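Local coordinates for protein kallikrein-10 (Homo sapiens, PDB 5LPE) that is a secreted serine peptidase of the kallikrein subfamily, inhibited by zinc ions and credited with a tumour-suppressor role in breast and prostate cancer, at residues A[32-37]-A[195-200]; A[38-43]-A[225-230]; A[151-156]-A[189-194]; A[180-185]-A[211-216]. All coordinates share one frame; numbering follows the deposited sequence.

Interaction 1: A[32-37]-A[195-200]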
loop_
_atom_site.group_PDB
_atom_site.type_symbol
_atom_site.label_atom_id
_atom_site.label_comp_id
_atom_site.label_asym_id
_atom_site.label_seq_id
_atom_site.Cartn_x
_atom_site.Cartn_y
_atom_site.Cartn_z
ATOM N N VAL A 32 -2.656 -2.065 4.268
ATOM C CA VAL A 32 -3.254 -3.334 3.894
ATOM C C VAL A 32 -3.378 -4.218 5.118
ATOM O O VAL A 32 -2.515 -4.227 5.994
ATOM C CB VAL A 32 -2.439 -4.054 2.812
ATOM C CG1 VAL A 32 -3.361 -4.926 1.983
ATOM C CG2 VAL A 32 -1.759 -3.061 1.976
ATOM N N LEU A 33 -4.420 -5.027 5.125
ATOM C CA LEU A 33 -4.604 -6.022 6.167
ATOM C C LEU A 33 -3.863 -7.268 5.710
ATOM O O LEU A 33 -4.266 -7.928 4.748
ATOM C CB LEU A 33 -6.085 -6.313 6.377
ATOM C CG LEU A 33 -6.412 -7.108 7.630
ATOM C CD1 LEU A 33 -6.241 -6.190 8.822
ATOM C CD2 LEU A 33 -7.822 -7.644 7.555
ATOM N N VAL A 34 -2.745 -7.555 6.359
ATOM C CA VAL A 34 -1.965 -8.734 6.042
ATOM C C VAL A 34 -2.192 -9.854 7.042
ATOM O O VAL A 34 -1.670 -10.967 6.850
ATOM C CB VAL A 34 -0.473 -8.342 5.955
ATOM C CG1 VAL A 34 -0.295 -7.319 4.852
ATOM C CG2 VAL A 34 -0.001 -7.718 7.272
ATOM N N ASP A 35 -2.934 -9.587 8.110
ATOM C CA ASP A 35 -3.245 -10.531 9.162
ATOM C C ASP A 35 -4.422 -9.950 9.925
ATOM O O ASP A 35 -4.648 -8.741 9.893
ATOM C CB ASP A 35 -2.041 -10.748 10.077
ATOM C CG ASP A 35 -2.336 -11.699 11.191
ATOM O OD1 ASP A 35 -2.394 -12.901 10.905
ATOM O OD2 ASP A 35 -2.522 -11.247 12.338
ATOM N N GLN A 36 -5.160 -10.803 10.639
ATOM C CA GLN A 36 -6.327 -10.293 11.351
ATOM C C GLN A 36 -5.946 -9.229 12.380
ATOM O O GLN A 36 -6.784 -8.404 12.752
ATOM C CB GLN A 36 -7.082 -11.438 12.017
ATOM C CG GLN A 36 -6.205 -12.293 12.925
ATOM C CD GLN A 36 -6.987 -13.364 13.643
ATOM O OE1 GLN A 36 -8.046 -13.787 13.185
ATOM N NE2 GLN A 36 -6.469 -13.816 14.767
ATOM N N SER A 37 -4.729 -9.278 12.912
ATOM C CA SER A 37 -4.245 -8.267 13.845
ATOM C C SER A 37 -3.223 -7.288 13.271
ATOM O O SER A 37 -2.733 -6.443 14.024
ATOM C CB SER A 37 -3.675 -8.938 15.098
ATOM O OG SER A 37 -4.733 -9.245 15.983
ATOM N N GLU A 195 -4.246 -10.818 -7.173
ATOM C CA GLU A 195 -4.712 -10.964 -5.785
ATOM C C GLU A 195 -3.586 -11.346 -4.820
ATOM O O GLU A 195 -3.780 -12.108 -3.865
ATOM C CB GLU A 195 -5.873 -11.952 -5.708
ATOM C CG GLU A 195 -7.186 -11.347 -6.191
ATOM C CD GLU A 195 -8.222 -11.417 -5.120
ATOM O OE1 GLU A 195 -9.404 -11.143 -5.403
ATOM O OE2 GLU A 195 -7.846 -11.750 -3.979
ATOM N N THR A 196 -2.401 -10.811 -5.104
ATOM C CA THR A 196 -1.239 -10.772 -4.226
ATOM C C THR A 196 -0.843 -9.313 -3.981
ATOM O O THR A 196 -1.143 -8.424 -4.781
ATOM C CB THR A 196 -0.042 -11.544 -4.835
ATOM O OG1 THR A 196 -0.267 -11.726 -6.234
ATOM C CG2 THR A 196 0.173 -12.915 -4.187
ATOM N N LEU A 197 -0.142 -9.087 -2.870
ATOM C CA LEU A 197 0.352 -7.773 -2.492
ATOM C C LEU A 197 1.801 -7.703 -2.940
ATOM O O LEU A 197 2.667 -8.335 -2.337
ATOM C CB LEU A 197 0.265 -7.591 -0.982
ATOM C CG LEU A 197 0.806 -6.308 -0.384
ATOM C CD1 LEU A 197 -0.239 -5.206 -0.517
ATOM C CD2 LEU A 197 1.121 -6.607 1.039
ATOM N N GLN A 198 2.071 -6.966 -4.006
ATOM C CA GLN A 198 3.453 -6.820 -4.411
ATOM C C GLN A 198 4.111 -5.518 -3.939
ATOM O O GLN A 198 5.345 -5.442 -3.931
ATOM C CB GLN A 198 3.546 -6.970 -5.937
ATOM C CG GLN A 198 3.227 -8.401 -6.436
ATOM C CD GLN A 198 4.320 -9.408 -6.096
ATOM O OE1 GLN A 198 5.451 -9.035 -5.782
ATOM N NE2 GLN A 198 3.984 -10.680 -6.147
ATOM N N GLY A 199 3.356 -4.522 -3.471
ATOM C CA GLY A 199 3.986 -3.254 -3.160
ATOM C C GLY A 199 3.173 -2.360 -2.255
ATOM O O GLY A 199 1.939 -2.376 -2.282
ATOM N N ILE A 200 3.875 -1.524 -1.497
ATOM C CA ILE A 200 3.278 -0.427 -0.740
ATOM C C ILE A 200 3.816 0.891 -1.288
ATOM O O ILE A 200 5.027 1.054 -1.445
ATOM C CB ILE A 200 3.567 -0.556 0.766
ATOM C CG1 ILE A 200 2.923 -1.836 1.311
ATOM C CG2 ILE A 200 3.070 0.686 1.504
ATOM C CD1 ILE A 200 1.452 -1.738 1.479
#
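Val32 and Leu197 meet because each sends a methyl across the gap: Leu197 places CG anti to its backbone N (chi1 177°), and Val32 turns CG2 to stand anti to its own carbonyl carbon. Ile200 folds its longer branch at both torsions (chi1 -63°, chi2 -75°), which swings CD1 round to the same valine. Val32 CG2 therefore touches two partners, 3.6 Å from Leu197 CD1 and 3.5 Å from Ile200 CD1. Against both, the valine slides past in the opposite direction, so the contact is methyl alongside methyl. The other Val32 branch, CG1, is 4.0 Å from Leu197 CD1, which lies near both arms of the valine. The second leucine methyl serves Val34: Leu197 CD2 stands 4.1 Å from Val34 CG1, the two side chains meeting at a slant. No hydrogen bond links the segments. Pro190 touches both Val32 and Leu197, and Leu40 lies against Val34 and Ile200, extending the cluster. At Val34 the chain turns a corner. Val34 and Asp35 form a classic beta bulge facing Trp38, and Asp35 OD2 accepts from Ser37 N at 3.0 Å, closing an Asx turn. Strand 26-35 belongs to one six-stranded barrel and strand 196-203 to the other, so this apolar seam is part of the interface between the two beta-barrels of the chymotrypsin fold.

Interaction 2: A[38-43]-A[225-230]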
loop_
_atom_site.group_PDB
_atom_site.type_symbol
_atom_site.label_atom_id
_atom_site.label_comp_id
_atom_site.label_asym_id
_atom_site.label_seq_id
_atom_site.Cartn_x
_atom_site.Cartn_y
_atom_site.Cartn_z
ATOM N N TRP A 38 -2.865 -7.375 11.987
ATOM C CA TRP A 38 -1.728 -6.622 11.474
ATOM C C TRP A 38 -2.041 -5.900 10.177
ATOM O O TRP A 38 -2.625 -6.472 9.254
ATOM C CB TRP A 38 -0.533 -7.524 11.238
ATOM C CG TRP A 38 0.101 -7.983 12.479
ATOM C CD1 TRP A 38 -0.147 -9.140 13.139
ATOM C CD2 TRP A 38 1.117 -7.297 13.223
ATOM N NE1 TRP A 38 0.659 -9.227 14.244
ATOM C CE2 TRP A 38 1.438 -8.102 14.322
ATOM C CE3 TRP A 38 1.797 -6.079 13.052
ATOM C CZ2 TRP A 38 2.400 -7.736 15.253
ATOM C CZ3 TRP A 38 2.740 -5.715 13.977
ATOM C CH2 TRP A 38 3.041 -6.538 15.062
ATOM N N VAL A 39 -1.601 -4.644 10.106
ATOM C CA VAL A 39 -1.746 -3.811 8.924
ATOM C C VAL A 39 -0.360 -3.349 8.512
ATOM O O VAL A 39 0.488 -3.074 9.367
ATOM C CB VAL A 39 -2.678 -2.613 9.176
ATOM C CG1 VAL A 39 -2.751 -1.720 7.939
ATOM C CG2 VAL A 39 -4.055 -3.090 9.550
ATOM N N LEU A 40 -0.109 -3.307 7.209
ATOM C CA LEU A 40 1.175 -2.867 6.703
ATOM C C LEU A 40 0.986 -1.611 5.876
ATOM O O LEU A 40 0.046 -1.506 5.081
ATOM C CB LEU A 40 1.866 -3.930 5.862
ATOM C CG LEU A 40 3.251 -3.527 5.324
ATOM C CD1 LEU A 40 4.386 -4.227 6.011
ATOM C CD2 LEU A 40 3.299 -3.888 3.885
ATOM N N THR A 41 1.906 -0.671 6.063
ATOM C CA THR A 41 1.855 0.618 5.408
ATOM C C THR A 41 3.273 1.171 5.317
ATOM O O THR A 41 4.232 0.565 5.800
ATOM C CB THR A 41 0.917 1.564 6.168
ATOM O OG1 THR A 41 0.853 2.828 5.496
ATOM C CG2 THR A 41 1.394 1.763 7.596
ATOM N N ALA A 42 3.392 2.344 4.706
ATOM C CA ALA A 42 4.688 2.986 4.570
ATOM C C ALA A 42 5.143 3.532 5.914
ATOM O O ALA A 42 4.351 4.102 6.665
ATOM C CB ALA A 42 4.616 4.103 3.534
ATOM N N ALA A 43 6.432 3.356 6.215
ATOM C CA ALA A 43 6.988 3.915 7.443
ATOM C C ALA A 43 6.787 5.427 7.537
ATOM O O ALA A 43 6.572 5.947 8.639
ATOM C CB ALA A 43 8.470 3.574 7.555
ATOM N N SER A 225 10.878 -11.972 4.992
ATOM C CA SER A 225 11.543 -12.421 6.210
ATOM C C SER A 225 11.132 -11.570 7.398
ATOM O O SER A 225 10.724 -12.092 8.441
ATOM C CB SER A 225 13.061 -12.389 6.034
ATOM O OG SER A 225 13.489 -13.394 5.128
ATOM N N TRP A 226 11.234 -10.247 7.254
ATOM C CA TRP A 226 10.881 -9.337 8.339
ATOM C C TRP A 226 9.382 -9.359 8.616
ATOM O O TRP A 226 8.975 -9.444 9.773
ATOM C CB TRP A 226 11.360 -7.919 8.006
ATOM C CG TRP A 226 10.923 -6.875 8.972
ATOM C CD1 TRP A 226 11.413 -6.664 10.228
ATOM C CD2 TRP A 226 9.918 -5.874 8.762
ATOM N NE1 TRP A 226 10.770 -5.603 10.817
ATOM C CE2 TRP A 226 9.846 -5.100 9.938
ATOM C CE3 TRP A 226 9.067 -5.566 7.702
ATOM C CZ2 TRP A 226 8.952 -4.041 10.082
ATOM C CZ3 TRP A 226 8.187 -4.506 7.850
ATOM C CH2 TRP A 226 8.136 -3.762 9.032
ATOM N N ILE A 227 8.545 -9.308 7.570
ATOM C CA ILE A 227 7.098 -9.176 7.771
ATOM C C ILE A 227 6.545 -10.373 8.534
ATOM O O ILE A 227 5.717 -10.227 9.437
ATOM C CB ILE A 227 6.371 -8.991 6.428
ATOM C CG1 ILE A 227 6.746 -7.666 5.798
ATOM C CG2 ILE A 227 4.853 -9.045 6.625
ATOM C CD1 ILE A 227 5.934 -7.355 4.578
ATOM N N ASN A 228 6.986 -11.570 8.178
ATOM C CA ASN A 228 6.516 -12.748 8.885
ATOM C C ASN A 228 7.034 -12.782 10.310
ATOM O O ASN A 228 6.388 -13.366 11.191
ATOM C CB ASN A 228 6.922 -14.005 8.118
ATOM C CG ASN A 228 5.973 -14.304 6.984
ATOM O OD1 ASN A 228 4.757 -14.147 7.130
ATOM N ND2 ASN A 228 6.516 -14.718 5.838
ATOM N N LYS A 229 8.173 -12.139 10.561
ATOM C CA LYS A 229 8.781 -12.213 11.881
ATOM C C LYS A 229 8.096 -11.285 12.878
ATOM O O LYS A 229 7.883 -11.679 14.029
ATOM C CB LYS A 229 10.279 -11.915 11.793
ATOM C CG LYS A 229 10.992 -12.056 13.129
ATOM C CD LYS A 229 12.484 -12.265 12.950
ATOM C CE LYS A 229 13.260 -10.945 12.903
ATOM N NZ LYS A 229 14.631 -11.165 12.339
ATOM N N VAL A 230 7.723 -10.068 12.482
ATOM C CA VAL A 230 7.063 -9.203 13.461
ATOM C C VAL A 230 5.613 -9.631 13.651
ATOM O O VAL A 230 5.099 -9.637 14.776
ATOM C CB VAL A 230 7.195 -7.695 13.103
ATOM C CG1 VAL A 230 8.074 -7.453 11.891
ATOM C CG2 VAL A 230 5.869 -7.034 12.930
#
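Trp38 and Leu40, two residues apart on one strand, face the final helix and make two apolar patches with it. In the first, the six-membered ring of Trp38 takes up Val230: CZ3 and CH2 are each 3.6 Å from Val230 CG2. In the second, Leu40 CD1 is 3.8 Å from Ile227 CD1, with the two chains crossing at about a right angle, and 4.2 Å from CZ3 of Trp226. Ile227 gets there with CG1 anti to its carbonyl carbon (chi1 -67°) and the chain extended beyond, which carries the terminal methyl toward the strand.

The other kind of contact sets aromatic carbon beside the helix backbone. Trp38 CZ2 lies 3.3 Å from Val230 O, and Val230 C is 4.0 Å above the indole plane, toward its rim. That carbonyl oxygen has a weak hydrogen bond from Arg232 NE. An alanine in place of Trp38 would probably leave Val230 CG2 and its carbonyl without their aromatic neighbour and open a gap between the strand and the end of the helix.

Strand 38-41 and helix 225-230 run roughly antiparallel (149°), their axes 10.9 Å apart. A T-shaped stack of Trp226 with His76 gives the helix an added hold, but between these two segments it is kept in place by apolar fit, with no directed bond.

Interaction 3: A[151-156]-A[189-194]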
loop_
_atom_site.group_PDB
_atom_site.type_symbol
_atom_site.label_atom_id
_atom_site.label_comp_id
_atom_site.label_asym_id
_atom_site.label_seq_id
_atom_site.Cartn_x
_atom_site.Cartn_y
_atom_site.Cartn_z
ATOM N N ILE A 151 -2.293 -1.176 -13.611
ATOM C CA ILE A 151 -0.947 -0.628 -13.555
ATOM C C ILE A 151 -0.017 -1.665 -14.137
ATOM O O ILE A 151 -0.244 -2.870 -13.993
ATOM C CB ILE A 151 -0.564 -0.221 -12.097
ATOM C CG1 ILE A 151 -0.041 1.212 -12.048
ATOM C CG2 ILE A 151 0.453 -1.165 -11.536
ATOM C CD1 ILE A 151 -0.106 1.865 -10.681
ATOM N N THR A 152 1.043 -1.180 -14.764
ATOM C CA THR A 152 2.015 -2.022 -15.447
ATOM C C THR A 152 3.344 -1.943 -14.728
ATOM O O THR A 152 3.907 -0.860 -14.595
ATOM C CB THR A 152 2.181 -1.605 -16.914
ATOM O OG1 THR A 152 0.900 -1.654 -17.571
ATOM C CG2 THR A 152 3.170 -2.509 -17.623
ATOM N N ILE A 153 3.840 -3.079 -14.256
ATOM C CA ILE A 153 5.153 -3.062 -13.631
ATOM C C ILE A 153 6.168 -2.657 -14.689
ATOM O O ILE A 153 6.225 -3.242 -15.774
ATOM C CB ILE A 153 5.505 -4.424 -13.014
ATOM C CG1 ILE A 153 4.449 -4.890 -12.009
ATOM C CG2 ILE A 153 6.885 -4.357 -12.367
ATOM C CD1 ILE A 153 4.348 -4.040 -10.788
ATOM N N LEU A 154 6.942 -1.635 -14.395
ATOM C CA LEU A 154 8.044 -1.234 -15.242
ATOM C C LEU A 154 9.319 -1.853 -14.705
ATOM O O LEU A 154 9.341 -2.478 -13.643
ATOM C CB LEU A 154 8.159 0.288 -15.303
ATOM C CG LEU A 154 6.892 1.024 -15.731
ATOM C CD1 LEU A 154 7.183 2.516 -15.826
ATOM C CD2 LEU A 154 6.370 0.465 -17.055
ATOM N N SER A 155 10.394 -1.594 -15.370
ATOM C CA SER A 155 11.527 -2.309 -14.844
ATOM C C SER A 155 12.439 -1.356 -14.089
ATOM O O SER A 155 12.439 -0.151 -14.365
ATOM C CB SER A 155 12.303 -2.961 -15.986
ATOM O OG SER A 155 12.310 -2.091 -17.096
ATOM N N PRO A 156 13.244 -1.861 -13.126
ATOM C CA PRO A 156 14.023 -0.956 -12.266
ATOM C C PRO A 156 15.134 -0.257 -13.032
ATOM O O PRO A 156 16.282 -0.184 -12.587
ATOM C CB PRO A 156 14.601 -1.906 -11.204
ATOM C CG PRO A 156 14.561 -3.292 -11.835
ATOM C CD PRO A 156 13.355 -3.271 -12.701
ATOM N N GLY A 189 -1.032 2.782 0.385
ATOM C CA GLY A 189 -1.922 1.959 -0.380
ATOM C C GLY A 189 -1.280 0.784 -1.023
ATOM O O GLY A 189 -0.128 0.832 -1.314
ATOM N N PRO A 190 -2.041 -0.288 -1.225
ATOM C CA PRO A 190 -1.453 -1.494 -1.836
ATOM C C PRO A 190 -1.392 -1.469 -3.361
ATOM O O PRO A 190 -2.245 -0.907 -4.040
ATOM C CB PRO A 190 -2.389 -2.613 -1.358
ATOM C CG PRO A 190 -3.699 -1.946 -1.065
ATOM C CD PRO A 190 -3.423 -0.509 -0.735
ATOM N N LEU A 191 -0.387 -2.144 -3.895
ATOM C CA LEU A 191 -0.367 -2.569 -5.295
ATOM C C LEU A 191 -0.604 -4.078 -5.311
ATOM O O LEU A 191 0.207 -4.850 -4.789
ATOM C CB LEU A 191 0.952 -2.204 -5.974
ATOM C CG LEU A 191 1.134 -2.596 -7.448
ATOM C CD1 LEU A 191 1.847 -1.531 -8.210
ATOM C CD2 LEU A 191 1.945 -3.842 -7.533
ATOM N N VAL A 192 -1.716 -4.497 -5.896
ATOM C CA VAL A 192 -2.089 -5.903 -5.971
ATOM C C VAL A 192 -1.788 -6.416 -7.377
ATOM O O VAL A 192 -2.075 -5.731 -8.363
ATOM C CB VAL A 192 -3.575 -6.086 -5.603
ATOM C CG1 VAL A 192 -3.962 -7.560 -5.539
ATOM C CG2 VAL A 192 -3.896 -5.374 -4.277
ATOM N N CYS A 193 -1.183 -7.607 -7.474
ATOM C CA CYS A 193 -1.016 -8.321 -8.742
ATOM C C CYS A 193 -1.517 -9.744 -8.569
ATOM O O CYS A 193 -0.959 -10.504 -7.773
ATOM C CB CYS A 193 0.442 -8.363 -9.204
ATOM S SG CYS A 193 1.363 -6.834 -9.093
ATOM N N ASP A 194 -2.530 -10.118 -9.347
ATOM C CA ASP A 194 -3.154 -11.445 -9.255
ATOM C C ASP A 194 -3.547 -11.771 -7.809
ATOM O O ASP A 194 -3.260 -12.856 -7.284
ATOM C CB ASP A 194 -2.235 -12.526 -9.841
ATOM C CG ASP A 194 -3.006 -13.586 -10.636
ATOM O OD1 ASP A 194 -4.228 -13.702 -10.400
ATOM O OD2 ASP A 194 -2.398 -14.317 -11.467
#
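Leu191 reaches toward Ile151 and Ile153, and its side chain can be traced outward from strand 190-193. From CB, which points at the other segment, the chain continues to CG, set anti to the backbone N (chi1 179°). CB touches nothing of strand 151-153 and CG comes only loosely near Ile151 CG2; the close contacts are left to the two methyls. CD1 meets CG2 of Ile151 at 3.6 Å, the short branch of that isoleucine doing the touching. CD2 goes to the other isoleucine, 4.1 Å from Ile153 CD1, so the two methyls divide the neighbours between them. The CD1 methyl of Ile153 is shared in turn with Cys193, whose SG lies 4.4 Å away, a loose contact. That sulfur is joined to Cys127 in a disulfide, and Ile151, Ile153 and Leu191 all touch Cys127 as well.

Ala174 lies against Ile151 and Leu191, adding strand 171-176 to the cluster. The two strand segments run at 78° to each other with axes 9.3 Å apart, far too wide for backbone pairing. What joins them is side-chain filling across the interior of a closed sheet, the hydrophobic core of the C-terminal beta-barrel of a chymotrypsin-like protease.

Interaction 4: A[180-185]-A[211-216]. With SO4 (sulfate ion), chain D.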
loop_
_atom_site.group_PDB
_atom_site.type_symbol
_atom_site.label_atom_id
_atom_site.label_comp_id
_atom_site.label_asym_id
_atom_site.label_seq_id
_atom_site.Cartn_x
_atom_site.Cartn_y
_atom_site.Cartn_z
ATOM N N GLN A 180 -4.965 8.621 -16.795
ATOM C CA GLN A 180 -5.349 8.315 -15.424
ATOM C C GLN A 180 -4.720 9.301 -14.447
ATOM O O GLN A 180 -3.556 9.685 -14.590
ATOM C CB GLN A 180 -4.929 6.888 -15.073
ATOM C CG GLN A 180 -5.615 5.845 -15.916
ATOM C CD GLN A 180 -7.093 5.784 -15.639
ATOM O OE1 GLN A 180 -7.537 6.105 -14.536
ATOM N NE2 GLN A 180 -7.870 5.368 -16.634
ATOM N N ASP A 181 -5.496 9.719 -13.454
ATOM C CA ASP A 181 -4.945 10.706 -12.532
ATOM C C ASP A 181 -4.160 9.969 -11.458
ATOM O O ASP A 181 -4.748 9.195 -10.686
ATOM C CB ASP A 181 -6.040 11.584 -11.918
ATOM C CG ASP A 181 -5.479 12.681 -11.008
ATOM O OD1 ASP A 181 -4.318 13.083 -11.187
ATOM O OD2 ASP A 181 -6.203 13.138 -10.098
ATOM N N PRO A 182 -2.834 10.161 -11.402
ATOM C CA PRO A 182 -2.022 9.467 -10.382
ATOM C C PRO A 182 -2.462 9.756 -8.969
ATOM O O PRO A 182 -2.277 8.922 -8.084
ATOM C CB PRO A 182 -0.605 10.002 -10.635
ATOM C CG PRO A 182 -0.807 11.300 -11.346
ATOM C CD PRO A 182 -2.036 11.116 -12.188
ATOM N N CYS A 183 -3.099 10.885 -8.738
ATOM C CA CYS A 183 -3.403 11.314 -7.391
ATOM C C CYS A 183 -4.642 10.643 -6.836
ATOM O O CYS A 183 -5.056 10.971 -5.720
ATOM C CB CYS A 183 -3.537 12.837 -7.355
ATOM S SG CYS A 183 -1.919 13.615 -7.257
ATOM N N GLN A 184 -5.242 9.712 -7.567
ATOM C CA GLN A 184 -6.321 8.958 -6.955
ATOM C C GLN A 184 -5.852 7.895 -5.966
ATOM O O GLN A 184 -6.682 7.400 -5.199
ATOM C CB GLN A 184 -7.200 8.332 -8.026
ATOM C CG GLN A 184 -8.395 9.224 -8.338
ATOM C CD GLN A 184 -9.640 8.435 -8.622
ATOM O OE1 GLN A 184 -9.936 8.122 -9.779
ATOM N NE2 GLN A 184 -10.378 8.092 -7.570
ATOM N N SER A 185 -4.565 7.543 -5.934
ATOM C CA SER A 185 -4.062 6.660 -4.887
ATOM C C SER A 185 -3.920 7.451 -3.585
ATOM O O SER A 185 -4.152 8.662 -3.552
ATOM C CB SER A 185 -2.733 6.046 -5.304
ATOM O OG SER A 185 -1.734 7.048 -5.274
ATOM N N ALA A 211 -0.408 11.011 -16.058
ATOM C CA ALA A 211 -0.022 9.641 -15.775
ATOM C C ALA A 211 1.372 9.327 -16.257
ATOM O O ALA A 211 1.822 8.193 -16.092
ATOM C CB ALA A 211 -0.996 8.651 -16.414
ATOM N N GLN A 212 2.063 10.295 -16.845
ATOM C CA GLN A 212 3.322 9.988 -17.507
ATOM C C GLN A 212 4.375 9.509 -16.513
ATOM O O GLN A 212 5.172 8.627 -16.845
ATOM C CB GLN A 212 3.789 11.207 -18.314
ATOM C CG GLN A 212 2.835 11.533 -19.493
ATOM C CD GLN A 212 3.453 12.385 -20.618
ATOM O OE1 GLN A 212 4.666 12.567 -20.688
ATOM N NE2 GLN A 212 2.602 12.908 -21.501
ATOM N N HIS A 213 4.367 10.040 -15.260
ATOM C CA HIS A 213 5.423 9.504 -14.402
ATOM C C HIS A 213 4.917 8.303 -13.593
ATOM O O HIS A 213 3.773 8.308 -13.121
ATOM C CB HIS A 213 5.931 10.575 -13.450
ATOM C CG HIS A 213 4.888 11.071 -12.506
ATOM N ND1 HIS A 213 3.800 11.806 -12.921
ATOM C CD2 HIS A 213 4.742 10.907 -11.170
ATOM C CE1 HIS A 213 3.040 12.093 -11.878
ATOM N NE2 HIS A 213 3.585 11.554 -10.804
ATOM N N PRO A 214 5.745 7.266 -13.437
ATOM C CA PRO A 214 5.373 6.131 -12.590
ATOM C C PRO A 214 5.581 6.410 -11.111
ATOM O O PRO A 214 6.410 7.227 -10.707
ATOM C CB PRO A 214 6.323 5.028 -13.066
ATOM C CG PRO A 214 7.557 5.778 -13.365
ATOM C CD PRO A 214 7.061 7.042 -14.063
ATOM N N ALA A 215 4.817 5.694 -10.297
ATOM C CA ALA A 215 4.991 5.788 -8.862
ATOM C C ALA A 215 6.016 4.768 -8.402
ATOM O O ALA A 215 6.394 3.856 -9.132
ATOM C CB ALA A 215 3.666 5.560 -8.133
ATOM N N VAL A 216 6.391 4.876 -7.136
ATOM C CA VAL A 216 7.474 4.093 -6.571
ATOM C C VAL A 216 6.903 3.347 -5.378
ATOM O O VAL A 216 6.499 3.964 -4.383
ATOM C CB VAL A 216 8.676 4.960 -6.176
ATOM C CG1 VAL A 216 9.721 4.122 -5.432
ATOM C CG2 VAL A 216 9.287 5.586 -7.405
HETATM S S SO4 D . -1.523 12.328 -19.482
HETATM O O1 SO4 D . -2.647 13.229 -19.138
HETATM O O2 SO4 D . -0.242 12.987 -19.145
HETATM O O3 SO4 D . -1.648 11.069 -18.712
HETATM O O4 SO4 D . -1.558 12.026 -20.930
#
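Pro182 and His213 stand at about a right angle, with CG of the proline ring 4.0 Å from CE1 of the imidazole. His213 has its CG between the backbone N and the carbonyl carbon (chi1 63°), which brings the ring toward the proline. The polar end of the imidazole is engaged elsewhere: NE2 hydrogen-bonds to Val205 O. Beside this pair the CB of Ala211 lies 3.3 Å from Gln180 O, while the Gln180 side chain leads off from the contact. Pro182 also comes alongside the backbone of Ala211, its CD 4.2 Å from Ala211 N.

That same N is used by a sulfate, probably from the crystallisation liquor: Ala211 N donates to its O3 at 2.9 Å, nearly straight at 162°. Arg178 NE, Ser210 OG and Gly179 N complete the grip on the anion. Between the segments themselves there is no hydrogen bond, but Asp181 OD1 accepts from Gly209 N and a disulfide joins Cys183 to Cys208, tying segment 180-185 to the loop just before Ala211. Segment 180-185 and the start of strand 215-219 probably correspond to parts that line the S1 pocket in trypsin-like proteases; the contact joins the loops next to it.

In the fold
Interactions 1 and 2 adjoin, their centres 9 Å apart: Val32 O probably hydrogen-bonds to Leu40 N at 2.8 Å, and the Leu40 side chain is shared by both, so barrel interface and C-terminal helix meet on one strand pair. Interaction 3 joins interaction 1 through the neighbouring strands 190-193 and 196-203, where Gly199 O and Leu191 N are 2.8 Å apart. Interaction 4, about 12 Å from interaction 3 between centres, touches it where Leu154 meets Pro214. Interaction 1 comes nearest the zinc, bound by His44, Asp92 and Asp95: the Ile200 side chain is about 8 Å from the metal and about 7 Å from the side chains of His44 and Asp95, by similarity charge-relay residues.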